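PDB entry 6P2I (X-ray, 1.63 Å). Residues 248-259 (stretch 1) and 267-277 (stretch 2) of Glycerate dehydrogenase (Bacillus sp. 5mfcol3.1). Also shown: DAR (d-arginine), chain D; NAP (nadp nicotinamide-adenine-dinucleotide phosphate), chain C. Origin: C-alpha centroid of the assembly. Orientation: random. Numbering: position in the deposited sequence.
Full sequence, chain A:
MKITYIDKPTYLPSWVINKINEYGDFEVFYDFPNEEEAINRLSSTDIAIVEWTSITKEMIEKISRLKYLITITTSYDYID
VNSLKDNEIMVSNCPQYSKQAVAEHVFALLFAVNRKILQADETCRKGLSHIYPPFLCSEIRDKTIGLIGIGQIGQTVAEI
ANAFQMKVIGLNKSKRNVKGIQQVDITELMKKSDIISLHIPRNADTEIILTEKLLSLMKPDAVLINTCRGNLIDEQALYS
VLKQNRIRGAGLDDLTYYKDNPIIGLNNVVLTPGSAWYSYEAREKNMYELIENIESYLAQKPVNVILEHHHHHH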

# COMPACT_ATOMS: atom_id res chain seq x y z
N ARG A 248 15.32 -0.69 6.87
CA ARG A 248 14.56 0.48 6.45
C ARG A 248 13.38 0.76 7.38
O ARG A 248 13.13 1.91 7.75
CB ARG A 248 14.06 0.31 5.01
CG ARG A 248 13.11 1.42 4.58
CD ARG A 248 12.72 1.26 3.13
NE ARG A 248 13.89 1.34 2.27
CZ ARG A 248 14.03 0.67 1.13
NH1 ARG A 248 13.07 -0.14 0.71
NH2 ARG A 248 15.14 0.81 0.42
N GLY A 249 12.63 -0.28 7.74
CA GLY A 249 11.51 -0.08 8.64
C GLY A 249 10.73 -1.36 8.83
O GLY A 249 11.07 -2.42 8.28
N ALA A 250 9.67 -1.26 9.64
CA ALA A 250 8.83 -2.41 9.92
C ALA A 250 7.37 -1.99 9.92
O ALA A 250 7.02 -0.88 10.34
CB ALA A 250 9.17 -3.05 11.27
N GLY A 251 6.51 -2.89 9.44
CA GLY A 251 5.08 -2.69 9.51
C GLY A 251 4.51 -3.78 10.39
O GLY A 251 4.63 -4.97 10.07
N LEU A 252 3.90 -3.40 11.52
CA LEU A 252 3.56 -4.37 12.55
C LEU A 252 2.09 -4.25 12.93
O LEU A 252 1.65 -3.21 13.44
CB LEU A 252 4.45 -4.17 13.78
CG LEU A 252 5.95 -4.10 13.50
CD1 LEU A 252 6.70 -3.71 14.76
CD2 LEU A 252 6.46 -5.44 12.94
N ASP A 253 1.34 -5.34 12.74
CA ASP A 253 -0.07 -5.41 13.10
C ASP A 253 -0.26 -5.96 14.50
O ASP A 253 -1.40 -6.04 14.96
CB ASP A 253 -0.83 -6.28 12.08
CG ASP A 253 -2.36 -6.15 12.18
OD1 ASP A 253 -2.87 -5.02 12.20
OD2 ASP A 253 -3.04 -7.18 12.26
N ASP A 254 0.82 -6.34 15.19
CA ASP A 254 0.76 -6.77 16.58
C ASP A 254 2.08 -6.43 17.25
O ASP A 254 3.13 -6.40 16.60
CB ASP A 254 0.48 -8.28 16.69
CG ASP A 254 0.12 -8.71 18.11
OD1 ASP A 254 -0.83 -8.13 18.70
OD2 ASP A 254 0.76 -9.63 18.65
N LEU A 255 2.02 -6.15 18.55
CA LEU A 255 3.19 -6.05 19.41
C LEU A 255 2.93 -6.91 20.63
O LEU A 255 1.78 -7.18 20.97
CB LEU A 255 3.48 -4.61 19.85
CG LEU A 255 3.68 -3.54 18.79
CD1 LEU A 255 3.82 -2.22 19.52
CD2 LEU A 255 4.90 -3.83 17.97
N THR A 256 4.00 -7.32 21.32
CA THR A 256 3.79 -8.14 22.52
C THR A 256 3.08 -7.35 23.61
O THR A 256 2.38 -7.95 24.45
CB THR A 256 5.12 -8.70 23.05
OG1 THR A 256 5.94 -7.64 23.56
CG2 THR A 256 5.86 -9.45 21.96
N TYR A 257 3.24 -6.03 23.63
CA TYR A 257 2.48 -5.13 24.48
C TYR A 257 2.57 -3.74 23.86
O TYR A 257 3.43 -3.48 23.02
CB TYR A 257 3.00 -5.12 25.93
CG TYR A 257 4.37 -4.51 26.10
CD1 TYR A 257 5.52 -5.23 25.80
CD2 TYR A 257 4.52 -3.20 26.56
CE1 TYR A 257 6.78 -4.67 25.95
CE2 TYR A 257 5.77 -2.64 26.72
CZ TYR A 257 6.90 -3.37 26.41
OH TYR A 257 8.14 -2.82 26.57
N TYR A 258 1.67 -2.85 24.28
CA TYR A 258 1.58 -1.53 23.67
C TYR A 258 1.95 -0.41 24.63
O TYR A 258 2.84 0.38 24.32
CB TYR A 258 0.18 -1.31 23.09
CG TYR A 258 -0.01 -2.05 21.79
CD1 TYR A 258 -0.29 -3.41 21.78
CD2 TYR A 258 0.13 -1.39 20.57
CE1 TYR A 258 -0.44 -4.10 20.61
CE2 TYR A 258 -0.02 -2.08 19.37
CZ TYR A 258 -0.31 -3.43 19.40
OH TYR A 258 -0.46 -4.12 18.23
N LYS A 259 1.30 -0.31 25.79
CA LYS A 259 1.59 0.80 26.69
C LYS A 259 3.07 0.83 27.06
O LYS A 259 3.63 -0.17 27.51
CB LYS A 259 0.74 0.71 27.96
CG LYS A 259 1.00 1.85 28.94
CD LYS A 259 -0.07 1.96 30.01
CE LYS A 259 0.23 3.12 30.96
NZ LYS A 259 0.27 4.43 30.25
N ASN A 267 10.23 6.25 14.46
CA ASN A 267 9.75 6.92 13.26
C ASN A 267 9.95 6.09 11.99
O ASN A 267 9.79 6.61 10.89
CB ASN A 267 10.44 8.27 13.09
CG ASN A 267 11.95 8.16 12.95
OD1 ASN A 267 12.51 7.06 12.84
ND2 ASN A 267 12.63 9.30 12.94
N ASN A 268 10.33 4.82 12.13
CA ASN A 268 10.47 3.94 10.98
C ASN A 268 9.64 2.68 11.16
O ASN A 268 9.97 1.63 10.60
CB ASN A 268 11.94 3.60 10.70
CG ASN A 268 12.67 3.05 11.92
OD1 ASN A 268 12.09 2.90 13.00
ND2 ASN A 268 13.94 2.72 11.75
N VAL A 269 8.56 2.76 11.93
CA VAL A 269 7.58 1.69 12.00
C VAL A 269 6.22 2.26 11.63
O VAL A 269 5.94 3.45 11.84
CB VAL A 269 7.51 1.01 13.39
CG1 VAL A 269 8.88 0.44 13.76
CG2 VAL A 269 7.02 1.99 14.45
N VAL A 270 5.39 1.41 11.04
CA VAL A 270 3.98 1.68 10.83
C VAL A 270 3.22 0.62 11.61
O VAL A 270 3.47 -0.58 11.44
CB VAL A 270 3.62 1.65 9.33
CG1 VAL A 270 2.13 1.81 9.11
CG2 VAL A 270 4.40 2.74 8.59
N LEU A 271 2.32 1.06 12.48
CA LEU A 271 1.60 0.17 13.38
C LEU A 271 0.12 0.14 13.04
O LEU A 271 -0.48 1.19 12.78
CB LEU A 271 1.78 0.63 14.83
CG LEU A 271 3.23 0.78 15.26
CD1 LEU A 271 3.29 1.41 16.64
CD2 LEU A 271 3.92 -0.58 15.24
N THR A 272 -0.47 -1.05 13.05
CA THR A 272 -1.92 -1.16 12.97
C THR A 272 -2.43 -2.01 14.13
O THR A 272 -1.75 -2.93 14.58
CB THR A 272 -2.37 -1.73 11.61
OG1 THR A 272 -1.66 -2.95 11.30
CG2 THR A 272 -2.05 -0.70 10.48
N PRO A 273 -3.61 -1.69 14.66
CA PRO A 273 -4.07 -2.34 15.92
C PRO A 273 -4.78 -3.68 15.69
O PRO A 273 -5.94 -3.87 16.07
CB PRO A 273 -5.01 -1.28 16.51
CG PRO A 273 -5.65 -0.65 15.27
CD PRO A 273 -4.52 -0.61 14.23
N GLY A 274 -4.07 -4.62 15.07
CA GLY A 274 -4.67 -5.90 14.74
C GLY A 274 -5.78 -5.82 13.72
O GLY A 274 -6.64 -6.70 13.68
N SER A 275 -5.81 -4.77 12.89
CA SER A 275 -6.91 -4.53 11.97
C SER A 275 -6.72 -5.16 10.59
O SER A 275 -7.56 -4.95 9.71
CB SER A 275 -7.13 -3.01 11.82
OG SER A 275 -5.90 -2.38 11.45
N ALA A 276 -5.65 -5.95 10.40
CA ALA A 276 -5.34 -6.51 9.09
C ALA A 276 -6.50 -7.30 8.50
O ALA A 276 -6.72 -7.28 7.28
CB ALA A 276 -4.10 -7.41 9.19
N TRP A 277 -7.23 -8.02 9.34
CA TRP A 277 -8.25 -8.95 8.86
C TRP A 277 -9.57 -8.30 8.52
O TRP A 277 -10.42 -8.97 7.92
CB TRP A 277 -8.53 -10.01 9.91
CG TRP A 277 -9.31 -9.49 11.12
CD1 TRP A 277 -8.82 -8.76 12.17
CD2 TRP A 277 -10.70 -9.68 11.39
NE1 TRP A 277 -9.82 -8.49 13.07
CE2 TRP A 277 -10.99 -9.04 12.61
CE3 TRP A 277 -11.73 -10.34 10.71
CZ2 TRP A 277 -12.26 -9.06 13.19
CZ3 TRP A 277 -13.01 -10.35 11.28
CH2 TRP A 277 -13.26 -9.71 12.51
N DAR D . -5.85 -13.25 15.23
CA DAR D . -6.48 -13.26 13.91
CB DAR D . -7.58 -12.19 13.80
CG DAR D . -8.75 -12.41 14.77
CD DAR D . -9.98 -11.61 14.35
NE DAR D . -11.19 -11.85 15.15
CZ DAR D . -12.30 -12.32 14.58
NH1 DAR D . -12.24 -13.01 13.44
NH2 DAR D . -13.49 -12.12 15.15
C DAR D . -6.98 -14.65 13.57
O DAR D . -7.96 -14.85 12.83
OXT DAR D . -6.35 -15.60 14.04
PA NAP C . -1.67 -21.88 7.70
O1A NAP C . -1.77 -22.93 8.79
O2A NAP C . -2.45 -22.06 6.43
O5B NAP C . -0.13 -21.74 7.30
C5B NAP C . 0.89 -21.74 8.29
C4B NAP C . 2.23 -21.81 7.56
O4B NAP C . 3.26 -21.72 8.55
C3B NAP C . 2.43 -23.14 6.84
O3B NAP C . 3.28 -22.94 5.69
C2B NAP C . 3.19 -23.98 7.84
O2B NAP C . 3.97 -25.00 7.24
C1B NAP C . 4.08 -22.89 8.43
N9A NAP C . 4.65 -23.30 9.71
C8A NAP C . 3.99 -23.80 10.78
N7A NAP C . 4.86 -24.09 11.78
C5A NAP C . 6.09 -23.80 11.33
C6A NAP C . 7.46 -23.86 11.87
N6A NAP C . 7.69 -24.32 13.12
N1A NAP C . 8.47 -23.45 11.07
C2A NAP C . 8.26 -22.98 9.82
N3A NAP C . 7.04 -22.89 9.25
C4A NAP C . 5.95 -23.28 9.96
O3 NAP C . -1.98 -20.48 8.44
PN NAP C . -2.57 -19.14 7.78
O1N NAP C . -4.04 -19.29 7.51
O2N NAP C . -1.68 -18.69 6.64
O5D NAP C . -2.41 -18.13 9.03
C5D NAP C . -1.12 -17.86 9.58
C4D NAP C . -1.24 -16.98 10.81
O4D NAP C . -1.74 -15.70 10.42
C3D NAP C . -2.25 -17.45 11.84
O3D NAP C . -1.73 -18.47 12.71
C2D NAP C . -2.60 -16.16 12.57
O2D NAP C . -1.79 -16.05 13.75
C1D NAP C . -2.26 -15.05 11.58
N1N NAP C . -3.46 -14.28 11.24
C2N NAP C . -3.47 -12.95 11.43
C3N NAP C . -4.60 -12.19 11.14
C7N NAP C . -4.59 -10.70 11.38
O7N NAP C . -5.66 -10.10 11.43
N7N NAP C . -3.44 -10.06 11.62
C4N NAP C . -5.73 -12.83 10.64
C5N NAP C . -5.71 -14.21 10.46
C6N NAP C . -4.55 -14.91 10.76
P2B NAP C . 3.40 -26.46 6.88
O1X NAP C . 2.79 -26.99 8.17
O2X NAP C . 2.36 -26.23 5.82
O3X NAP C . 4.61 -27.19 6.37
O HOH W 1 15.52 3.13 9.11
O HOH W 2 0.60 -2.85 16.05

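Two short parallel strands, 249-252 and 269-271, lie edge to edge and are followed by a turn in which one aspartate gathers most of the remaining contacts. At the start, the CA-to-CB bond of Arg248 points away from stretch 2, and its backbone makes the contact: water 1 donates to Arg248 O (3.0 Å) and accepts from Asn268 ND2 (3.1 Å). Gly249 follows, its CA 3.0 Å from Asn268 O; a CB here would fall about 2.6 Å from that same oxygen, so glycine fits where a side chain would clash.

The parallel ladder then begins. Ala250 N donates to Asn268 O (3.1 Å), and Ala250 O accepts from Val270 N (2.9 Å). Leu252 continues the pattern, its N donating to Val270 O (2.9 Å) and its O accepting from Thr272 N (3.1 Å). Between them, Gly251 brings its CA to 3.3 Å from Val270 O, a CA-H...O contact. Ala250 and Leu252 share a buried sheet face with Val269 and Leu271, where apolar side chains need no polar partners; Leu252 CB packs 3.9 Å from Leu271 CD2.

Asp253 has the largest area covered by the other stretch. Its CB points sideways, but the t rotamer brings the carboxylate nearer to stretch 2. Thr272 OG1 donates to Asp253 OD1 at 2.6 Å, and Ala276 N makes weak bonds to Asp253 OD1 and OD2, both at 3.4 Å. Asp253 O accepts a weak bond from Gly274 N (3.0 Å); the positive phi of Gly274 suits glycine. Asp253 OD2 also accepts from N7N of the NADP nicotinamide amide (3.0 Å), tying the turn to the cofactor.

Farther on, Leu255 CD2 extends the apolar contact to Leu271 CD2 (4.4 Å). Tyr258 reaches back with its hydroxyl: water 2 lies 2.7 Å from Tyr258 OH and donates to Leu252 O and Thr272 O, each at 2.8 Å, bridging both backbones.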